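Local coordinates for protein phenazine-1-carboxylate N-methyltransferase (Pseudomonas aeruginosa, PDB 2IP2) that transfers a methyl group from S-adenosyl-L-methionine to phenazine-1-carboxylate, giving 5-methylphenazine-1-carboxylate on the pathway to the virulence pigment pyocyanin, at residues A[23-32]-A[96-107]. Residues are numbered along the deposited sequence; the frame is centred on the assembly and turned at random.
Sequences RCVYVATRLG and RDMVLFYGEEFH
Residues 23-30, the last turns of helix 6-30, pack against helix 96-102 with axes 9.3 Å apart at closest and N-to-C directions 122° apart, and the backbones come closest where Tyr26 meets Gly103. The contact sets the N-terminal dimerisation region against helix 96-102 and the turn at Gly103, at the dimer interface of this class I-like methyltransferase. Between the helices, Val99 CG1 reaches Thr29 OG1 at 3.5 Å, while that hydroxyl donates back to Val25 O. Leu100 CD2 fits between Tyr26 CE1 and the start of the Arg30 side chain, and the extended Arg96 runs past Thr29 in the opposite direction, a water linking its NH2 to Arg30 O. A chi1 of 168° swings the Tyr26 ring away from its own N and against Gly103, whose carbonyl oxygen stands over the ring centre. The phenol OH lies against Glu104 OE2 at a doubtfully short 2.4 Å and accepts from Arg30 NH1, whose NH2 forms a salt bridge to Glu115 of the second subunit. Bends at chi2 and chi3 sandwich the Arg23 guanidinium between Tyr26 and the His107 ring, stacked on the latter with centres 3.8 Å apart. Thr111 of the second subunit takes Arg23 NH2 through its carbonyl, and Glu19 of that subunit binds His107 ND1. Arg23 NH1 meets an in-plane lone pair of Gly103 O at 3.0 Å, N-H...O angle 172°.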
ATOM      1  N   ARG A  23      -2.329   2.434   5.672  1.00 20.04           N
ATOM      2  CA  ARG A  23      -2.299   2.689   7.141  1.00 19.50           C
ATOM      3  C   ARG A  23      -3.082   3.959   7.441  1.00 20.76           C
ATOM      4  O   ARG A  23      -3.816   3.976   8.409  1.00 20.58           O
ATOM      5  CB  ARG A  23      -0.870   2.763   7.708  1.00 20.61           C
ATOM      6  CG  ARG A  23       0.004   1.495   7.503  1.00 19.76           C
ATOM      7  CD  ARG A  23      -0.779   0.238   7.982  1.00 18.50           C
ATOM      8  NE  ARG A  23      -0.794   0.151   9.474  1.00 20.97           N
ATOM      9  CZ  ARG A  23      -1.592  -0.649  10.160  1.00 21.15           C
ATOM     10  NH1 ARG A  23      -2.450  -1.411   9.526  1.00 22.01           N
ATOM     11  NH2 ARG A  23      -1.520  -0.719  11.475  1.00 20.83           N
ATOM     12  N   CYS A  24      -2.926   5.013   6.629  1.00 21.75           N
ATOM     13  CA  CYS A  24      -3.702   6.255   6.820  1.00 20.17           C
ATOM     14  C   CYS A  24      -5.220   6.032   6.725  1.00 21.11           C
ATOM     15  O   CYS A  24      -5.974   6.553   7.549  1.00 20.16           O
ATOM     16  CB  CYS A  24      -3.238   7.313   5.837  1.00 21.20           C
ATOM     17  SG  CYS A  24      -1.637   7.987   6.264  1.00 21.57           S
ATOM     18  N   VAL A  25      -5.696   5.201   5.791  1.00 19.41           N
ATOM     19  CA  VAL A  25      -7.160   4.939   5.722  1.00 19.33           C
ATOM     20  C   VAL A  25      -7.579   4.100   6.926  1.00 20.86           C
ATOM     21  O   VAL A  25      -8.657   4.320   7.517  1.00 19.96           O
ATOM     22  CB  VAL A  25      -7.492   4.229   4.318  1.00 19.95           C
ATOM     23  CG1 VAL A  25      -8.934   3.652   4.321  1.00 24.45           C
ATOM     24  CG2 VAL A  25      -7.293   5.232   3.232  1.00 17.36           C
ATOM     25  N   TYR A  26      -6.708   3.171   7.328  1.00 19.19           N
ATOM     26  CA  TYR A  26      -7.030   2.345   8.517  1.00 19.62           C
ATOM     27  C   TYR A  26      -7.215   3.268   9.752  1.00 20.50           C
ATOM     28  O   TYR A  26      -8.190   3.163  10.503  1.00 20.49           O
ATOM     29  CB  TYR A  26      -5.933   1.254   8.711  1.00 20.23           C
ATOM     30  CG  TYR A  26      -6.053   0.568  10.075  1.00 19.97           C
ATOM     31  CD1 TYR A  26      -7.140  -0.291  10.370  1.00 20.70           C
ATOM     32  CD2 TYR A  26      -5.171   0.915  11.112  1.00 20.44           C
ATOM     33  CE1 TYR A  26      -7.240  -0.893  11.665  1.00 23.13           C
ATOM     34  CE2 TYR A  26      -5.281   0.351  12.372  1.00 22.98           C
ATOM     35  CZ  TYR A  26      -6.315  -0.536  12.644  1.00 23.23           C
ATOM     36  OH  TYR A  26      -6.367  -1.041  13.924  1.00 26.72           O
ATOM     37  N   VAL A  27      -6.292   4.202   9.909  1.00 18.71           N
ATOM     38  CA  VAL A  27      -6.382   5.136  10.971  1.00 19.26           C
ATOM     39  C   VAL A  27      -7.641   5.976  10.931  1.00 18.93           C
ATOM     40  O   VAL A  27      -8.329   6.122  11.949  1.00 20.09           O
ATOM     41  CB  VAL A  27      -5.113   6.023  11.025  1.00 20.16           C
ATOM     42  CG1 VAL A  27      -5.336   7.188  12.028  1.00 20.69           C
ATOM     43  CG2 VAL A  27      -3.832   5.199  11.418  1.00 22.41           C
ATOM     44  N   ALA A  28      -7.954   6.567   9.792  1.00 17.96           N
ATOM     45  CA  ALA A  28      -9.198   7.364   9.678  1.00 20.10           C
ATOM     46  C   ALA A  28     -10.417   6.507  10.087  1.00 20.84           C
ATOM     47  O   ALA A  28     -11.367   7.014  10.719  1.00 20.12           O
ATOM     48  CB  ALA A  28      -9.381   7.861   8.205  1.00 20.84           C
ATOM     49  N   THR A  29     -10.374   5.223   9.702  1.00 20.04           N
ATOM     50  CA  THR A  29     -11.454   4.268  10.026  1.00 20.61           C
ATOM     51  C   THR A  29     -11.534   3.953  11.534  1.00 21.20           C
ATOM     52  O   THR A  29     -12.606   4.098  12.131  1.00 22.50           O
ATOM     53  CB  THR A  29     -11.396   2.996   9.117  1.00 20.81           C
ATOM     54  OG1 THR A  29     -11.404   3.444   7.768  1.00 22.71           O
ATOM     55  CG2 THR A  29     -12.685   2.061   9.366  1.00 21.40           C
ATOM     56  N   ARG A  30     -10.450   3.516  12.140  1.00 22.31           N
ATOM     57  CA  ARG A  30     -10.376   3.266  13.586  1.00 24.13           C
ATOM     58  C   ARG A  30     -10.847   4.496  14.359  1.00 24.64           C
ATOM     59  O   ARG A  30     -11.556   4.357  15.340  1.00 26.37           O
ATOM     60  CB  ARG A  30      -8.925   3.109  14.040  1.00 27.05           C
ATOM     61  CG  ARG A  30      -8.267   1.787  14.052  1.00 29.60           C
ATOM     62  CD  ARG A  30      -8.428   1.024  15.395  1.00 35.10           C
ATOM     63  NE  ARG A  30      -7.727   1.579  16.577  1.00 37.90           N
ATOM     64  CZ  ARG A  30      -6.489   1.278  16.980  1.00 41.63           C
ATOM     65  NH1 ARG A  30      -5.683   0.465  16.283  1.00 41.31           N
ATOM     66  NH2 ARG A  30      -6.033   1.828  18.102  1.00 46.19           N
ATOM     67  N   LEU A  31     -10.440   5.688  13.926  1.00 23.97           N
ATOM     68  CA  LEU A  31     -10.832   6.923  14.635  1.00 25.06           C
ATOM     69  C   LEU A  31     -12.287   7.382  14.383  1.00 24.51           C
ATOM     70  O   LEU A  31     -12.769   8.302  15.086  1.00 26.52           O
ATOM     71  CB  LEU A  31      -9.884   8.052  14.278  1.00 24.41           C
ATOM     72  CG  LEU A  31      -8.448   7.849  14.788  1.00 25.56           C
ATOM     73  CD1 LEU A  31      -7.714   9.114  14.448  1.00 24.34           C
ATOM     74  CD2 LEU A  31      -8.344   7.477  16.309  1.00 29.42           C
ATOM     75  N   GLY A  32     -12.945   6.772  13.407  1.00 23.70           N
ATOM     76  CA  GLY A  32     -14.338   7.116  13.032  1.00 25.18           C
ATOM     77  C   GLY A  32     -14.467   8.529  12.461  1.00 24.41           C
ATOM     78  O   GLY A  32     -15.515   9.154  12.556  1.00 23.39           O
ATOM     79  N   ARG A  96     -16.317  -0.514   6.174  1.00 25.58           N
ATOM     80  CA  ARG A  96     -15.695  -0.155   7.462  1.00 24.98           C
ATOM     81  C   ARG A  96     -15.108  -1.368   8.174  1.00 24.10           C
ATOM     82  O   ARG A  96     -13.940  -1.369   8.531  1.00 22.25           O
ATOM     83  CB  ARG A  96     -16.681   0.580   8.397  1.00 22.67           C
ATOM     84  CG  ARG A  96     -16.153   0.711   9.802  1.00 26.13           C
ATOM     85  CD  ARG A  96     -17.074   1.526  10.802  1.00 26.08           C
ATOM     86  NE  ARG A  96     -16.751   1.092  12.169  1.00 33.11           N
ATOM     87  CZ  ARG A  96     -15.847   1.657  12.962  1.00 29.89           C
ATOM     88  NH1 ARG A  96     -15.183   2.735  12.574  1.00 33.86           N
ATOM     89  NH2 ARG A  96     -15.639   1.151  14.164  1.00 31.77           N
ATOM     90  N   ASP A  97     -15.917  -2.409   8.412  1.00 22.10           N
ATOM     91  CA  ASP A  97     -15.401  -3.576   9.133  1.00 23.43           C
ATOM     92  C   ASP A  97     -14.348  -4.325   8.349  1.00 22.50           C
ATOM     93  O   ASP A  97     -13.520  -4.980   8.952  1.00 23.39           O
ATOM     94  CB  ASP A  97     -16.547  -4.539   9.441  1.00 23.50           C
ATOM     95  CG  ASP A  97     -17.488  -3.917  10.444  1.00 29.61           C
ATOM     96  OD1 ASP A  97     -16.968  -3.444  11.496  1.00 33.10           O
ATOM     97  OD2 ASP A  97     -18.676  -3.809  10.137  1.00 29.95           O
ATOM     98  N   MET A  98     -14.457  -4.308   7.028  1.00 21.27           N
ATOM     99  CA  MET A  98     -13.405  -4.939   6.183  1.00 22.92           C
ATOM    100  C   MET A  98     -12.063  -4.190   6.354  1.00 22.76           C
ATOM    101  O   MET A  98     -11.009  -4.810   6.615  1.00 21.38           O
ATOM    102  CB  MET A  98     -13.825  -4.973   4.705  1.00 23.48           C
ATOM    103  CG  MET A  98     -12.847  -5.737   3.808  1.00 26.22           C
ATOM    104  SD  MET A  98     -12.971  -5.284   2.086  1.00 34.89           S
ATOM    105  CE  MET A  98     -12.250  -3.635   2.244  1.00 37.44           C
ATOM    106  N   VAL A  99     -12.103  -2.867   6.284  1.00 22.46           N
ATOM    107  CA  VAL A  99     -10.869  -2.044   6.497  1.00 22.27           C
ATOM    108  C   VAL A  99     -10.181  -2.373   7.835  1.00 21.89           C
ATOM    109  O   VAL A  99      -8.950  -2.530   7.925  1.00 22.31           O
ATOM    110  CB  VAL A  99     -11.183  -0.517   6.404  1.00 21.04           C
ATOM    111  CG1 VAL A  99      -9.981   0.359   6.888  1.00 20.89           C
ATOM    112  CG2 VAL A  99     -11.647  -0.125   4.945  1.00 22.83           C
ATOM    113  N   LEU A 100     -10.988  -2.463   8.892  1.00 22.52           N
ATOM    114  CA  LEU A 100     -10.466  -2.737  10.245  1.00 22.31           C
ATOM    115  C   LEU A 100      -9.823  -4.107  10.325  1.00 21.91           C
ATOM    116  O   LEU A 100      -8.699  -4.207  10.801  1.00 21.14           O
ATOM    117  CB  LEU A 100     -11.548  -2.571  11.327  1.00 22.40           C
ATOM    118  CG  LEU A 100     -12.086  -1.127  11.531  1.00 23.65           C
ATOM    119  CD1 LEU A 100     -13.311  -1.151  12.496  1.00 25.88           C
ATOM    120  CD2 LEU A 100     -10.938  -0.144  11.947  1.00 24.85           C
ATOM    121  N   PHE A 101     -10.506  -5.138   9.814  1.00 20.45           N
ATOM    122  CA  PHE A 101      -9.970  -6.514   9.859  1.00 20.14           C
ATOM    123  C   PHE A 101      -8.712  -6.605   9.007  1.00 19.78           C
ATOM    124  O   PHE A 101      -7.694  -7.168   9.392  1.00 21.42           O
ATOM    125  CB  PHE A 101     -11.025  -7.516   9.382  1.00 21.21           C
ATOM    126  CG  PHE A 101     -10.695  -8.935   9.778  1.00 21.85           C
ATOM    127  CD1 PHE A 101      -9.814  -9.676   9.005  1.00 20.16           C
ATOM    128  CD2 PHE A 101     -11.175  -9.469  10.961  1.00 26.51           C
ATOM    129  CE1 PHE A 101      -9.466 -11.001   9.353  1.00 20.45           C
ATOM    130  CE2 PHE A 101     -10.831 -10.787  11.342  1.00 25.08           C
ATOM    131  CZ  PHE A 101      -9.965 -11.548  10.514  1.00 23.07           C
ATOM    132  N   TYR A 102      -8.735  -5.931   7.871  1.00 20.07           N
ATOM    133  CA  TYR A 102      -7.581  -6.013   6.954  1.00 20.78           C
ATOM    134  C   TYR A 102      -6.373  -5.297   7.531  1.00 20.84           C
ATOM    135  O   TYR A 102      -5.221  -5.735   7.370  1.00 20.24           O
ATOM    136  CB  TYR A 102      -7.996  -5.398   5.651  1.00 20.26           C
ATOM    137  CG  TYR A 102      -8.772  -6.346   4.737  1.00 22.02           C
ATOM    138  CD1 TYR A 102      -9.554  -7.406   5.232  1.00 22.65           C
ATOM    139  CD2 TYR A 102      -8.713  -6.171   3.382  1.00 23.66           C
ATOM    140  CE1 TYR A 102     -10.241  -8.287   4.326  1.00 25.43           C
ATOM    141  CE2 TYR A 102      -9.389  -7.036   2.479  1.00 22.60           C
ATOM    142  CZ  TYR A 102     -10.142  -8.051   2.954  1.00 25.56           C
ATOM    143  OH  TYR A 102     -10.823  -8.854   2.036  1.00 27.47           O
ATOM    144  N   GLY A 103      -6.654  -4.218   8.270  1.00 19.77           N
ATOM    145  CA  GLY A 103      -5.594  -3.418   8.929  1.00 21.70           C
ATOM    146  C   GLY A 103      -5.114  -3.951  10.266  1.00 22.95           C
ATOM    147  O   GLY A 103      -4.189  -3.391  10.854  1.00 23.22           O
ATOM    148  N   GLU A 104      -5.683  -5.071  10.701  1.00 22.20           N
ATOM    149  CA  GLU A 104      -5.317  -5.694  11.980  1.00 21.65           C
ATOM    150  C   GLU A 104      -4.844  -7.071  11.649  1.00 21.60           C
ATOM    151  O   GLU A 104      -3.680  -7.231  11.295  1.00 21.17           O
ATOM    152  CB  GLU A 104      -6.500  -5.619  12.954  1.00 21.75           C
ATOM    153  CG  GLU A 104      -6.693  -4.161  13.438  1.00 19.67           C
ATOM    154  CD  GLU A 104      -8.014  -3.816  14.177  1.00 27.66           C
ATOM    155  OE1 GLU A 104      -8.827  -4.739  14.525  1.00 28.44           O
ATOM    156  OE2 GLU A 104      -8.217  -2.575  14.380  1.00 28.44           O
ATOM    157  N   GLU A 105      -5.740  -8.090  11.683  1.00 21.98           N
ATOM    158  CA  GLU A 105      -5.320  -9.446  11.429  1.00 23.16           C
ATOM    159  C   GLU A 105      -4.540  -9.603  10.105  1.00 21.50           C
ATOM    160  O   GLU A 105      -3.533 -10.285  10.082  1.00 21.00           O
ATOM    161  CB  GLU A 105      -6.537 -10.340  11.327  1.00 24.88           C
ATOM    162  CG  GLU A 105      -6.933 -10.946  12.639  1.00 27.68           C
ATOM    163  CD  GLU A 105      -7.813 -10.026  13.463  1.00 32.86           C
ATOM    164  OE1 GLU A 105      -8.082  -8.874  13.038  1.00 28.73           O
ATOM    165  OE2 GLU A 105      -8.264 -10.507  14.539  1.00 38.03           O
ATOM    166  N   PHE A 106      -5.038  -9.046   9.004  1.00 20.42           N
ATOM    167  CA  PHE A 106      -4.290  -9.255   7.746  1.00 19.60           C
ATOM    168  C   PHE A 106      -3.024  -8.409   7.569  1.00 18.87           C
ATOM    169  O   PHE A 106      -2.109  -8.781   6.814  1.00 19.42           O
ATOM    170  CB  PHE A 106      -5.189  -9.143   6.552  1.00 20.48           C
ATOM    171  CG  PHE A 106      -6.192 -10.278   6.455  1.00 19.64           C
ATOM    172  CD1 PHE A 106      -5.909 -11.552   7.031  1.00 18.33           C
ATOM    173  CD2 PHE A 106      -7.399 -10.073   5.762  1.00 23.17           C
ATOM    174  CE1 PHE A 106      -6.845 -12.636   6.859  1.00 22.73           C
ATOM    175  CE2 PHE A 106      -8.335 -11.112   5.617  1.00 24.63           C
ATOM    176  CZ  PHE A 106      -8.043 -12.397   6.125  1.00 19.86           C
ATOM    177  N   HIS A 107      -2.961  -7.291   8.261  1.00 19.15           N
ATOM    178  CA  HIS A 107      -1.676  -6.539   8.341  1.00 19.55           C
ATOM    179  C   HIS A 107      -0.633  -7.402   9.081  1.00 19.45           C
ATOM    180  O   HIS A 107       0.537  -7.499   8.670  1.00 20.18           O
ATOM    181  CB  HIS A 107      -1.881  -5.237   9.117  1.00 19.14           C
ATOM    182  CG  HIS A 107      -0.617  -4.447   9.319  1.00 21.56           C
ATOM    183  ND1 HIS A 107      -0.067  -3.655   8.331  1.00 21.47           N
ATOM    184  CD2 HIS A 107       0.201  -4.324  10.397  1.00 23.11           C
ATOM    185  CE1 HIS A 107       1.049  -3.082   8.782  1.00 18.21           C
ATOM    186  NE2 HIS A 107       1.229  -3.474  10.035  1.00 21.16           N
TER
HETATM  187  O   HOH W   1      -2.664  -2.847  13.116  1.00 27.78           O
HETATM  188  O   HOH W   2     -13.738   2.852  15.469  1.00 45.12           O